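Local coordinates for protein Ent-copalyl diphosphate synthase (Streptomyces platensis, PDB 5BP8) that is a class II terpene cyclase, a largely helical protein related to squalene-hopene cyclase and built of two helical lobes, at residues G126-A131 against V343-S348; E178-A183 against G200-R205; P186-H191 against S339-E344; V253-P258 against W495-I500; I297-G302 against S307-A312. All blocks are in the same frame, centred on the assembly; numbering follows the deposited sequence.

From the N terminus, interaction 1 opens at the start of helix 127-144 and closes more than 200 residues later, in the loop before helix 349-365. Interaction 2, wholly within that span, closes a short local loop. Interaction 3 opens inside that loop, at 186-191, crosses it and closes on 339-344, sharing Val343 and Glu344 with interaction 1. Interaction 4 starts at 253-258 and closes last, at 495-500, crossing both 1 and 3. Interaction 5 lies within 1, 3 and 4. Interactions 1 and 3 bridge the two helical lobes, interaction 4 fastens the loop before helix 260-274 to hairpin 495-501 near the chain's centre, and His191 and Ser307 link 3 to 4 and 5.

Interaction 1 of 5, residues G126-A131 against V343-S348; sequences GVEFVA and VERTPS. With SO4 (sulfate ion), chain B.
Glu128 and Arg345 both place CG beside their own backbone N and opposite the carbonyl carbon, and from there the two side chains approach from opposite directions. The glutamate runs on extended, while the arginine bends at chi3 (-68°), which lets NE turn to the sulfate as NH1 and NH2 face the carboxylate. The result is an end-on, two-nitrogen salt bridge. NH1 of Arg345 gives the straighter bond to OE2 of Glu128, 2.8 Å long at 172°, lying in the guanidinium plane and reaching the oxygen on its syn side. NH2 of Arg345 reaches OE1 of Glu128, also at 2.8 Å, from above the carboxylate plane, the two flat groups being turned 25° from each other.

Arginine suits this place because its other edge has work to do as well. The sulfate, probably from the crystallisation liquor, takes a bond from Arg345 N to O2 at 2.7 Å. Arg345 NE also bonds to O2, and Arg345 NH2 reaches O4 at 2.9 Å. Thr346 N adds a bond to O1 at 2.8 Å, and Lys397 also binds the ion. NH2 is thus shared between carboxylate and sulfate, and the guanidinium is fixed in its rotation. Glu128 belongs to the first turn of helix 127-144, so this is a surface salt bridge joining that helix to the loop before helix 349-365, beside an anion pocket built from main-chain N-H groups and basic side chains.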
# COMPACT_ATOMS: atom_id res chain seq x y z
N GLY A 126 4.22 4.94 9.21
CA GLY A 126 3.95 5.02 10.66
C GLY A 126 4.78 4.08 11.55
O GLY A 126 4.48 3.90 12.73
N VAL A 127 5.85 3.51 11.00
CA VAL A 127 6.66 2.53 11.74
C VAL A 127 7.22 3.09 13.08
O VAL A 127 7.30 2.35 14.07
CB VAL A 127 7.77 1.95 10.86
CG1 VAL A 127 8.80 3.01 10.44
CG2 VAL A 127 8.44 0.80 11.57
N GLU A 128 7.53 4.38 13.11
CA GLU A 128 8.01 5.06 14.32
C GLU A 128 6.95 5.13 15.42
O GLU A 128 7.29 5.47 16.56
CB GLU A 128 8.44 6.49 13.99
CG GLU A 128 9.55 6.56 12.97
CD GLU A 128 9.66 7.96 12.36
OE1 GLU A 128 8.70 8.42 11.70
OE2 GLU A 128 10.71 8.59 12.57
N PHE A 129 5.70 4.88 15.09
CA PHE A 129 4.64 4.80 16.10
C PHE A 129 4.27 3.36 16.36
O PHE A 129 4.22 2.92 17.51
CB PHE A 129 3.42 5.61 15.67
CG PHE A 129 3.75 7.06 15.40
CD1 PHE A 129 3.99 7.91 16.46
CD2 PHE A 129 3.89 7.54 14.10
CE1 PHE A 129 4.33 9.24 16.22
CE2 PHE A 129 4.24 8.86 13.86
CZ PHE A 129 4.45 9.71 14.92
N VAL A 130 3.98 2.65 15.28
CA VAL A 130 3.46 1.30 15.34
C VAL A 130 4.43 0.34 16.07
O VAL A 130 4.03 -0.41 16.96
CB VAL A 130 3.24 0.81 13.90
CG1 VAL A 130 2.98 -0.67 13.85
CG2 VAL A 130 2.07 1.58 13.29
N ALA A 131 5.69 0.39 15.68
CA ALA A 131 6.66 -0.58 16.19
C ALA A 131 6.96 -0.40 17.69
O ALA A 131 6.80 -1.36 18.46
CB ALA A 131 7.92 -0.58 15.35
N VAL A 343 3.56 18.03 4.40
CA VAL A 343 4.73 17.91 5.23
C VAL A 343 5.26 16.49 5.07
O VAL A 343 4.51 15.53 5.23
CB VAL A 343 4.42 18.15 6.72
CG1 VAL A 343 5.72 18.05 7.53
CG2 VAL A 343 3.78 19.51 6.93
N GLU A 344 6.54 16.38 4.78
CA GLU A 344 7.22 15.08 4.65
C GLU A 344 8.72 15.20 4.80
O GLU A 344 9.31 16.23 4.48
CB GLU A 344 6.86 14.43 3.29
CG GLU A 344 7.62 15.06 2.13
CD GLU A 344 7.13 14.69 0.73
OE1 GLU A 344 6.05 14.12 0.56
OE2 GLU A 344 7.84 15.04 -0.22
N ARG A 345 9.37 14.12 5.23
CA ARG A 345 10.83 14.10 5.31
C ARG A 345 11.52 13.59 4.05
O ARG A 345 12.64 14.03 3.74
CB ARG A 345 11.26 13.24 6.47
CG ARG A 345 10.80 13.83 7.79
CD ARG A 345 10.97 12.82 8.90
NE ARG A 345 10.05 11.72 8.71
CZ ARG A 345 9.96 10.69 9.54
NH1 ARG A 345 10.76 10.64 10.62
NH2 ARG A 345 9.10 9.72 9.29
N THR A 346 10.85 12.68 3.34
CA THR A 346 11.41 12.02 2.19
C THR A 346 10.53 12.22 0.98
O THR A 346 9.34 11.89 1.01
CB THR A 346 11.52 10.50 2.48
OG1 THR A 346 12.34 10.35 3.64
CG2 THR A 346 12.13 9.76 1.33
N PRO A 347 11.09 12.79 -0.10
CA PRO A 347 10.30 12.90 -1.32
C PRO A 347 10.02 11.56 -1.98
O PRO A 347 10.77 10.60 -1.80
CB PRO A 347 11.18 13.73 -2.27
CG PRO A 347 12.43 14.05 -1.55
CD PRO A 347 12.49 13.22 -0.30
N SER A 348 8.98 11.54 -2.78
CA SER A 348 8.59 10.39 -3.56
C SER A 348 8.93 10.58 -5.04
O SER A 348 8.51 11.56 -5.67
CB SER A 348 7.09 10.16 -3.41
OG SER A 348 6.63 9.22 -4.35
S SO4 B . 7.96 10.89 5.67
O1 SO4 B . 8.93 11.08 4.56
O2 SO4 B . 8.06 12.10 6.55
O3 SO4 B . 6.62 10.65 5.20
O4 SO4 B . 8.42 9.74 6.46

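Interaction 2 of 5, residues E178-A183 against G200-R205; sequences EMTEQA and GTRGAR
Arg202 overlaps Thr180 with its aliphatic part, CD resting 3.8 Å from the threonine CB while the two side chains cross at about a right angle. A bend at chi2 (-82°) swings the rest of the arginine along Thr180 and Glu181. There NH1 of Arg202 donates to OG1 of Thr180 over 3.0 Å, with an N-H...O angle of 159° and the oxygen in the guanidinium plane. Threonine fits because its hydroxyl works both ways: it accepts from the arginine and bonds onward to the carbonyl of Val176, one turn back, which is its stronger partner.

Glu181 lies too far for a direct salt bridge, and a water spans the gap, donating to Glu181 OE2 at 2.8 Å and accepting from Arg202 NH2 at 3.2 Å. The backbone of Arg202 forms a type I' turn with Gly203; both have positive phi, and the angles of Gly203 are ones that glycine accepts readily. Leu193 and Val196 of helix 193-196 touch the arginine's side chain.

A guanidinium with one nitrogen on a hydroxyl and another on a water leading to a carboxylate ties the turn to the 178-183 segment through directional bonds, while Glu181 OE2, 5.0 Å from Arg202 NH1, probably adds a longer-range attraction.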
# COMPACT_ATOMS: atom_id res chain seq x y z
N GLU A 178 1.42 12.65 24.38
CA GLU A 178 1.21 13.78 25.26
C GLU A 178 0.52 14.92 24.49
O GLU A 178 -0.43 15.52 25.00
CB GLU A 178 2.51 14.26 25.90
CG GLU A 178 2.22 15.39 26.89
CD GLU A 178 3.43 15.89 27.65
OE1 GLU A 178 4.56 15.39 27.41
OE2 GLU A 178 3.22 16.80 28.49
N MSE A 179 0.98 15.20 23.27
CA MSE A 179 0.37 16.28 22.49
C MSE A 179 -1.12 16.05 22.30
O MSE A 179 -1.90 16.99 22.38
CB MSE A 179 1.05 16.50 21.13
CG MSE A 179 0.52 17.77 20.43
SE MSE A 179 0.94 17.78 18.51
CE MSE A 179 -0.42 16.49 17.90
N THR A 180 -1.53 14.81 22.03
CA THR A 180 -2.92 14.52 21.72
C THR A 180 -3.86 14.47 22.94
O THR A 180 -5.05 14.17 22.80
CB THR A 180 -3.07 13.25 20.81
OG1 THR A 180 -2.41 12.13 21.39
CG2 THR A 180 -2.47 13.52 19.45
N GLU A 181 -3.35 14.82 24.12
CA GLU A 181 -4.21 15.19 25.25
C GLU A 181 -4.78 16.60 25.09
O GLU A 181 -5.81 16.94 25.69
CB GLU A 181 -3.44 15.06 26.56
CG GLU A 181 -2.93 13.64 26.80
CD GLU A 181 -2.00 13.50 27.99
OE1 GLU A 181 -1.89 14.45 28.81
OE2 GLU A 181 -1.35 12.44 28.09
N GLN A 182 -4.11 17.44 24.28
CA GLN A 182 -4.53 18.84 24.14
C GLN A 182 -4.86 19.32 22.73
O GLN A 182 -5.40 20.42 22.56
CB GLN A 182 -3.48 19.77 24.76
CG GLN A 182 -2.19 19.91 23.99
CD GLN A 182 -1.31 21.03 24.56
OE1 GLN A 182 -1.41 22.18 24.12
NE2 GLN A 182 -0.51 20.71 25.54
N ALA A 183 -4.51 18.52 21.72
CA ALA A 183 -4.71 18.87 20.34
C ALA A 183 -4.96 17.62 19.54
O ALA A 183 -4.44 16.55 19.88
CB ALA A 183 -3.49 19.61 19.79
N GLY A 200 -9.36 4.92 22.45
CA GLY A 200 -9.46 6.37 22.56
C GLY A 200 -9.62 7.01 21.21
O GLY A 200 -9.55 6.35 20.19
N THR A 201 -9.89 8.32 21.19
CA THR A 201 -10.26 8.99 19.94
C THR A 201 -9.21 9.99 19.50
O THR A 201 -8.90 10.07 18.30
CB THR A 201 -11.62 9.68 20.09
OG1 THR A 201 -11.59 10.55 21.24
CG2 THR A 201 -12.69 8.61 20.32
N ARG A 202 -8.69 10.79 20.44
CA ARG A 202 -7.51 11.64 20.14
C ARG A 202 -7.71 12.67 19.01
O ARG A 202 -6.75 13.11 18.34
CB ARG A 202 -6.30 10.77 19.80
CG ARG A 202 -5.97 9.73 20.84
CD ARG A 202 -5.17 10.35 21.94
NE ARG A 202 -5.03 9.51 23.11
CZ ARG A 202 -4.04 9.61 23.98
NH1 ARG A 202 -3.07 10.50 23.80
NH2 ARG A 202 -4.02 8.80 25.02
N GLY A 203 -8.95 13.07 18.81
CA GLY A 203 -9.31 14.02 17.77
C GLY A 203 -9.47 13.43 16.38
O GLY A 203 -9.73 14.16 15.44
N ALA A 204 -9.27 12.11 16.23
CA ALA A 204 -9.57 11.46 14.98
C ALA A 204 -11.08 11.40 14.78
O ALA A 204 -11.83 11.16 15.73
CB ALA A 204 -8.95 10.08 14.94
N ARG A 205 -11.51 11.65 13.55
CA ARG A 205 -12.92 11.75 13.22
C ARG A 205 -13.32 10.66 12.23
O ARG A 205 -12.80 10.62 11.14
CB ARG A 205 -13.22 13.09 12.57
CG ARG A 205 -12.80 14.29 13.39
CD ARG A 205 -13.55 15.48 12.86
NE ARG A 205 -12.98 16.76 13.27
CZ ARG A 205 -13.63 17.91 13.21
NH1 ARG A 205 -14.89 17.95 12.77
NH2 ARG A 205 -13.03 19.03 13.60
O HOH W 1 -1.62 10.07 26.69

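Interaction 3 of 5, residues P186-H191 against S339-E344; sequences PEKLWH and SCFGVE
Lys188 sends its CB toward the loop of Phe341, with CG set between the backbone N and the carbonyl carbon (chi1 76°), and CB and CG carry the chain outward. A bend about the CG-CD bond (chi3 -64°) turns the tip in beside the phenylalanine. CE is the first atom to meet the 339-344 segment, lying 4.2 Å from CG of Phe341. NZ goes further, to 3.5 Å from CB of Phe341, and stands obliquely to the ring; these carbons give the lysine's end an apolar surface to lie against. The same NZ comes within 2.7 Å of the carbonyl oxygen of Val343, but that oxygen lies nearly in line with the CE-NZ bond, so no N-H points at it and the attraction is probably electrostatic. A water accepts from Lys188 NZ and Val343 N, each at 3.2 Å.

The receiving loop is braced from within: Glu344 OE1 accepts from Cys340 N, and Ser339 OG donates to Phe341 O. A long lysine suits a place where its amino group reaches the other segment while its chain stays at the surface. This is a surface contact between two loops, one before helix 193-196 and the other before helix 349-365, where the two lobes face each other beside the sulfate.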
# COMPACT_ATOMS: atom_id res chain seq x y z
N PRO A 186 -2.82 14.69 13.95
CA PRO A 186 -2.94 15.09 12.55
C PRO A 186 -3.71 14.08 11.69
O PRO A 186 -3.60 12.85 11.90
CB PRO A 186 -1.49 15.20 12.07
CG PRO A 186 -0.71 15.52 13.32
CD PRO A 186 -1.43 14.76 14.41
N GLU A 187 -4.46 14.60 10.72
CA GLU A 187 -5.30 13.78 9.86
C GLU A 187 -4.54 12.60 9.23
O GLU A 187 -5.08 11.50 9.15
CB GLU A 187 -5.94 14.62 8.77
CG GLU A 187 -7.02 15.54 9.28
CD GLU A 187 -7.82 16.17 8.15
OE1 GLU A 187 -7.60 15.83 6.96
OE2 GLU A 187 -8.65 17.03 8.48
N LYS A 188 -3.31 12.83 8.78
CA LYS A 188 -2.55 11.78 8.12
C LYS A 188 -2.17 10.64 9.08
O LYS A 188 -1.75 9.56 8.62
CB LYS A 188 -1.31 12.35 7.45
CG LYS A 188 -0.19 12.67 8.44
CD LYS A 188 0.82 13.61 7.79
CE LYS A 188 1.52 12.96 6.62
NZ LYS A 188 2.58 13.83 6.02
N LEU A 189 -2.23 10.90 10.38
CA LEU A 189 -1.95 9.86 11.39
C LEU A 189 -3.21 9.20 11.95
O LEU A 189 -3.11 8.30 12.77
CB LEU A 189 -1.13 10.45 12.55
CG LEU A 189 0.28 10.90 12.10
CD1 LEU A 189 0.98 11.63 13.24
CD2 LEU A 189 1.12 9.74 11.61
N TRP A 190 -4.40 9.61 11.52
CA TRP A 190 -5.60 8.88 11.95
C TRP A 190 -5.54 7.41 11.57
O TRP A 190 -6.04 6.56 12.29
CB TRP A 190 -6.86 9.49 11.35
CG TRP A 190 -7.16 10.90 11.85
CD1 TRP A 190 -6.45 11.61 12.80
CD2 TRP A 190 -8.23 11.76 11.42
NE1 TRP A 190 -7.03 12.87 12.96
CE2 TRP A 190 -8.12 12.97 12.14
CE3 TRP A 190 -9.24 11.63 10.47
CZ2 TRP A 190 -9.01 14.03 11.96
CZ3 TRP A 190 -10.12 12.68 10.28
CH2 TRP A 190 -10.00 13.87 11.03
N HIS A 191 -4.95 7.13 10.41
CA HIS A 191 -4.75 5.78 9.92
C HIS A 191 -3.96 4.91 10.91
O HIS A 191 -4.06 3.66 10.85
CB HIS A 191 -4.01 5.83 8.59
CG HIS A 191 -3.97 4.52 7.87
ND1 HIS A 191 -5.08 3.98 7.27
CD2 HIS A 191 -2.97 3.63 7.68
CE1 HIS A 191 -4.77 2.82 6.74
NE2 HIS A 191 -3.49 2.58 6.97
N SER A 339 6.17 17.83 -3.28
CA SER A 339 5.94 16.92 -2.15
C SER A 339 4.68 16.09 -2.40
O SER A 339 3.85 16.46 -3.23
CB SER A 339 5.79 17.66 -0.84
OG SER A 339 4.63 18.48 -0.87
N CYS A 340 4.54 14.98 -1.67
CA CYS A 340 3.38 14.10 -1.83
C CYS A 340 2.29 14.51 -0.84
O CYS A 340 1.11 14.72 -1.21
CB CYS A 340 3.77 12.63 -1.64
SG CYS A 340 2.38 11.51 -1.99
N PHE A 341 2.69 14.67 0.41
CA PHE A 341 1.83 15.28 1.42
C PHE A 341 2.37 16.68 1.67
O PHE A 341 3.44 17.06 1.17
CB PHE A 341 1.75 14.42 2.68
CG PHE A 341 0.91 13.20 2.51
CD1 PHE A 341 1.44 12.03 1.96
CD2 PHE A 341 -0.43 13.20 2.87
CE1 PHE A 341 0.66 10.91 1.79
CE2 PHE A 341 -1.22 12.08 2.69
CZ PHE A 341 -0.67 10.92 2.18
N GLY A 342 1.63 17.49 2.41
CA GLY A 342 2.11 18.86 2.65
C GLY A 342 3.43 18.92 3.42
O GLY A 342 4.30 19.75 3.11
N VAL A 343 3.56 18.03 4.40
CA VAL A 343 4.73 17.91 5.23
C VAL A 343 5.26 16.49 5.07
O VAL A 343 4.51 15.53 5.23
CB VAL A 343 4.42 18.15 6.72
CG1 VAL A 343 5.72 18.05 7.53
CG2 VAL A 343 3.78 19.51 6.93
N GLU A 344 6.54 16.38 4.78
CA GLU A 344 7.22 15.08 4.65
C GLU A 344 8.72 15.20 4.80
O GLU A 344 9.31 16.23 4.48
CB GLU A 344 6.86 14.43 3.29
CG GLU A 344 7.62 15.06 2.13
CD GLU A 344 7.13 14.69 0.73
OE1 GLU A 344 6.05 14.12 0.56
OE2 GLU A 344 7.84 15.04 -0.22
O HOH W 2 0.98 16.54 5.48

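Interaction 4 of 5, residues V253-P258 against W495-I500; sequences VPSITP and WHDKDI
Ser255 and Asp497 make the direct hydrogen bond of this buried contact. OG of Ser255 donates to OD2 of Asp497 at 2.8 Å, and OD2 accepts with its anti lone pair, the one away from the other carboxylate oxygen. Asp497 CG lies anti to the backbone N (chi1 -176°), which carries the carboxylate across to the serine. OD2 is gripped twice, for His191 NE2 is its stronger partner.

Two waters extend the polar network. One donates to Ser255 OG at 2.6 Å and to Asp499 OD1 at 2.7 Å, so the hydroxyl donates to Asp497 and accepts from a water whose other hydrogen goes to Asp499. The second water donates to Ser255 O at 2.8 Å and accepts from Lys498 NZ at the same distance. That ammonium has further partners in Glu194, with which it forms a salt bridge, and the carbonyl of His191.

Packing contributes less. Ser255 CB meets Lys498 CG at 4.2 Å, and CB of Ile256 lies 3.9 Å from Asp497 OD2. Serine suits the spot, since it is small enough to sit close against the chain and still polar.

The bend at Asp497-Asp499, which connects the antiparallel strands 495-496 and 500-501, is held by a backbone bond from Asp497 N to Asp499 O at 2.9 Å. Polar side chains buried so deeply need partners, and here serine, waters, His191, Glu194 and, for Asp499, Ser30 and Tyr32 supply them, so that the loop before helix 260-274 is locked to this hairpin by a directional network and only lightly by apolar packing.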
# COMPACT_ATOMS: atom_id res chain seq x y z
N VAL A 253 -8.40 -9.21 7.47
CA VAL A 253 -8.68 -7.87 6.96
C VAL A 253 -7.41 -7.24 6.37
O VAL A 253 -6.30 -7.58 6.80
CB VAL A 253 -9.26 -6.98 8.07
CG1 VAL A 253 -10.62 -7.51 8.54
CG2 VAL A 253 -8.30 -6.88 9.25
N PRO A 254 -7.59 -6.34 5.39
CA PRO A 254 -6.50 -5.52 4.89
C PRO A 254 -6.20 -4.37 5.88
O PRO A 254 -7.00 -4.10 6.78
CB PRO A 254 -7.08 -4.94 3.63
CG PRO A 254 -8.53 -4.76 3.96
CD PRO A 254 -8.86 -6.01 4.72
N SER A 255 -5.09 -3.68 5.68
CA SER A 255 -4.70 -2.56 6.55
C SER A 255 -5.26 -1.20 6.07
O SER A 255 -5.21 -0.20 6.80
CB SER A 255 -3.18 -2.49 6.66
OG SER A 255 -2.57 -2.07 5.44
N ILE A 256 -5.76 -1.18 4.84
CA ILE A 256 -6.32 0.02 4.24
C ILE A 256 -7.51 -0.39 3.39
O ILE A 256 -7.39 -1.28 2.53
CB ILE A 256 -5.26 0.83 3.44
CG1 ILE A 256 -5.88 2.12 2.89
CG2 ILE A 256 -4.61 0.00 2.37
CD1 ILE A 256 -4.85 3.08 2.32
N THR A 257 -8.67 0.18 3.71
CA THR A 257 -9.90 -0.04 2.94
C THR A 257 -10.92 1.00 3.37
O THR A 257 -11.05 1.29 4.55
CB THR A 257 -10.45 -1.47 3.09
OG1 THR A 257 -11.55 -1.66 2.19
CG2 THR A 257 -10.86 -1.77 4.54
N PRO A 258 -11.62 1.63 2.40
CA PRO A 258 -11.50 1.52 0.96
C PRO A 258 -10.25 2.19 0.41
O PRO A 258 -9.57 2.97 1.12
CB PRO A 258 -12.74 2.29 0.42
CG PRO A 258 -13.40 2.90 1.59
CD PRO A 258 -12.63 2.62 2.84
N TRP A 495 2.98 -2.86 -1.66
CA TRP A 495 2.74 -1.45 -1.39
C TRP A 495 2.88 -1.14 0.07
O TRP A 495 2.31 -1.85 0.91
CB TRP A 495 1.35 -1.04 -1.87
CG TRP A 495 1.20 -1.16 -3.35
CD1 TRP A 495 1.14 -2.29 -4.08
CD2 TRP A 495 1.06 -0.08 -4.28
NE1 TRP A 495 0.99 -2.00 -5.40
CE2 TRP A 495 0.92 -0.64 -5.55
CE3 TRP A 495 1.03 1.31 -4.14
CZ2 TRP A 495 0.80 0.14 -6.72
CZ3 TRP A 495 0.91 2.10 -5.31
CH2 TRP A 495 0.78 1.50 -6.57
N HIS A 496 3.62 -0.09 0.41
CA HIS A 496 3.84 0.25 1.82
C HIS A 496 2.59 0.74 2.54
O HIS A 496 1.94 1.70 2.10
CB HIS A 496 4.93 1.29 2.00
CG HIS A 496 6.31 0.77 1.75
ND1 HIS A 496 7.42 1.59 1.75
CD2 HIS A 496 6.77 -0.47 1.46
CE1 HIS A 496 8.50 0.87 1.48
NE2 HIS A 496 8.13 -0.39 1.32
N ASP A 497 2.24 0.09 3.65
CA ASP A 497 1.34 0.72 4.61
C ASP A 497 1.80 0.34 6.03
O ASP A 497 2.92 0.68 6.42
CB ASP A 497 -0.15 0.45 4.31
CG ASP A 497 -1.07 1.20 5.25
OD1 ASP A 497 -0.72 2.34 5.63
OD2 ASP A 497 -2.07 0.64 5.73
N LYS A 498 0.99 -0.35 6.81
CA LYS A 498 1.44 -0.79 8.10
C LYS A 498 2.48 -1.88 7.90
O LYS A 498 3.59 -1.80 8.44
CB LYS A 498 0.24 -1.35 8.93
CG LYS A 498 -0.80 -0.30 9.31
CD LYS A 498 -0.32 0.61 10.42
CE LYS A 498 -1.26 1.79 10.61
NZ LYS A 498 -2.59 1.34 11.08
N ASP A 499 2.09 -2.93 7.18
CA ASP A 499 3.04 -3.89 6.62
C ASP A 499 3.08 -3.55 5.12
O ASP A 499 3.30 -2.37 4.79
CB ASP A 499 2.83 -5.40 7.00
CG ASP A 499 1.37 -5.96 6.86
OD1 ASP A 499 0.50 -5.38 6.16
OD2 ASP A 499 1.10 -7.07 7.47
N ILE A 500 2.91 -4.52 4.24
CA ILE A 500 2.84 -4.27 2.79
C ILE A 500 1.58 -4.96 2.25
O ILE A 500 1.23 -6.08 2.68
CB ILE A 500 4.10 -4.70 2.01
CG1 ILE A 500 4.65 -6.08 2.43
CG2 ILE A 500 5.18 -3.65 2.19
CD1 ILE A 500 5.97 -6.45 1.76
O HOH W 3 -4.37 -0.06 9.42
O HOH W 4 -0.12 -3.00 5.16

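Interaction 5 of 5, residues I297-G302 against S307-A312; sequences IAAAPG and SDDTAA
Thr310 and Asp309, neighbours on the first turns of helix 307-319, turn their side chains to different parts of the loop 297-302: the threonine hydroxyl to the backbone of Ile297, the aspartate to Ala298 and Ala299. OG1 of Thr310 stands beside its own backbone N (chi1 -64°), where it takes the N-H of Ile297 at 2.9 Å and 154°. Its strongest partner lies elsewhere: the hydroxyl donates a hydrogen bond to the carbonyl of Asp306, one turn back. Threonine thus serves as donor and acceptor at once.

Ile297 leads the end of its chain away from the helix, so its CG2 branch does the touching, lying 3.7 Å from CA of Thr310 and 3.8 Å from the carbonyl O of Asp309. Asp309 lays its CB 3.9 Å from the carbonyl carbon of Ala298, which presents its backbone, and holds its carboxylate alongside Ala299, with OD2 3.7 Å from the methyl CB. The N of Ala299 is near OD2 too, but badly angled for bonding. The small methyl of Ala299 suits this close approach, and Trp266 touches Asp309 from helix 260-274.

Asp306, Ser307, Asp308 and Asp309 spell the DXDD signature of class II terpene cyclases, and Asp308 bonds to His354. The chemistry is consistent with a well-fixed helix start: Thr310 links loop backbone and helix, Asp306 OD2 accepts from Asp309 N, and Asp309 meets the loop chiefly through van der Waals contacts.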
# COMPACT_ATOMS: atom_id res chain seq x y z
N ILE A 297 -7.27 15.34 -3.92
CA ILE A 297 -8.07 14.16 -3.59
C ILE A 297 -7.12 13.18 -2.87
O ILE A 297 -5.91 13.29 -3.00
CB ILE A 297 -8.67 13.51 -4.86
CG1 ILE A 297 -9.80 12.54 -4.53
CG2 ILE A 297 -7.60 12.80 -5.70
CD1 ILE A 297 -10.56 12.09 -5.76
N ALA A 298 -7.70 12.28 -2.07
CA ALA A 298 -6.99 11.22 -1.36
C ALA A 298 -7.19 9.89 -2.05
O ALA A 298 -7.89 9.78 -3.05
CB ALA A 298 -7.52 11.13 0.06
N ALA A 299 -6.63 8.83 -1.47
CA ALA A 299 -6.84 7.50 -1.99
C ALA A 299 -8.30 7.04 -1.82
O ALA A 299 -8.79 6.17 -2.57
CB ALA A 299 -5.91 6.52 -1.29
N ALA A 300 -8.97 7.65 -0.86
CA ALA A 300 -10.38 7.39 -0.55
C ALA A 300 -10.94 8.48 0.36
O ALA A 300 -10.18 9.18 1.04
CB ALA A 300 -10.53 6.04 0.12
N PRO A 301 -12.29 8.59 0.42
CA PRO A 301 -12.82 9.55 1.39
C PRO A 301 -12.41 9.15 2.83
O PRO A 301 -12.39 7.95 3.16
CB PRO A 301 -14.34 9.48 1.17
CG PRO A 301 -14.55 8.83 -0.17
CD PRO A 301 -13.33 7.96 -0.40
N GLY A 302 -12.13 10.13 3.66
CA GLY A 302 -11.69 9.86 5.04
C GLY A 302 -10.19 9.91 5.28
O GLY A 302 -9.74 9.75 6.42
N SER A 307 -0.65 14.52 -3.34
CA SER A 307 -0.43 14.88 -4.72
C SER A 307 -0.29 13.68 -5.67
O SER A 307 -0.51 13.83 -6.87
CB SER A 307 0.79 15.78 -4.87
OG SER A 307 2.01 15.16 -4.53
N ASP A 308 0.07 12.51 -5.14
CA ASP A 308 0.20 11.34 -6.00
C ASP A 308 -1.17 10.93 -6.49
O ASP A 308 -1.40 10.80 -7.70
CB ASP A 308 0.92 10.21 -5.27
CG ASP A 308 1.32 9.06 -6.19
OD1 ASP A 308 1.74 9.32 -7.36
OD2 ASP A 308 1.27 7.88 -5.70
N ASP A 309 -2.11 10.72 -5.56
CA ASP A 309 -3.45 10.41 -5.92
C ASP A 309 -4.09 11.53 -6.74
O ASP A 309 -4.81 11.25 -7.71
CB ASP A 309 -4.30 10.13 -4.67
CG ASP A 309 -3.95 8.80 -4.05
OD1 ASP A 309 -4.07 7.79 -4.75
OD2 ASP A 309 -3.51 8.78 -2.87
N THR A 310 -3.81 12.78 -6.37
CA THR A 310 -4.39 13.93 -7.08
C THR A 310 -3.91 13.91 -8.54
O THR A 310 -4.73 14.04 -9.46
CB THR A 310 -4.02 15.26 -6.39
OG1 THR A 310 -4.61 15.30 -5.08
CG2 THR A 310 -4.57 16.47 -7.17
N ALA A 311 -2.61 13.74 -8.75
CA ALA A 311 -2.01 13.72 -10.10
C ALA A 311 -2.56 12.55 -10.91
O ALA A 311 -2.96 12.71 -12.05
CB ALA A 311 -0.51 13.66 -10.02
N ALA A 312 -2.64 11.36 -10.30
CA ALA A 312 -3.17 10.19 -11.00
C ALA A 312 -4.62 10.40 -11.43
O ALA A 312 -5.03 9.96 -12.50
CB ALA A 312 -3.08 8.94 -10.14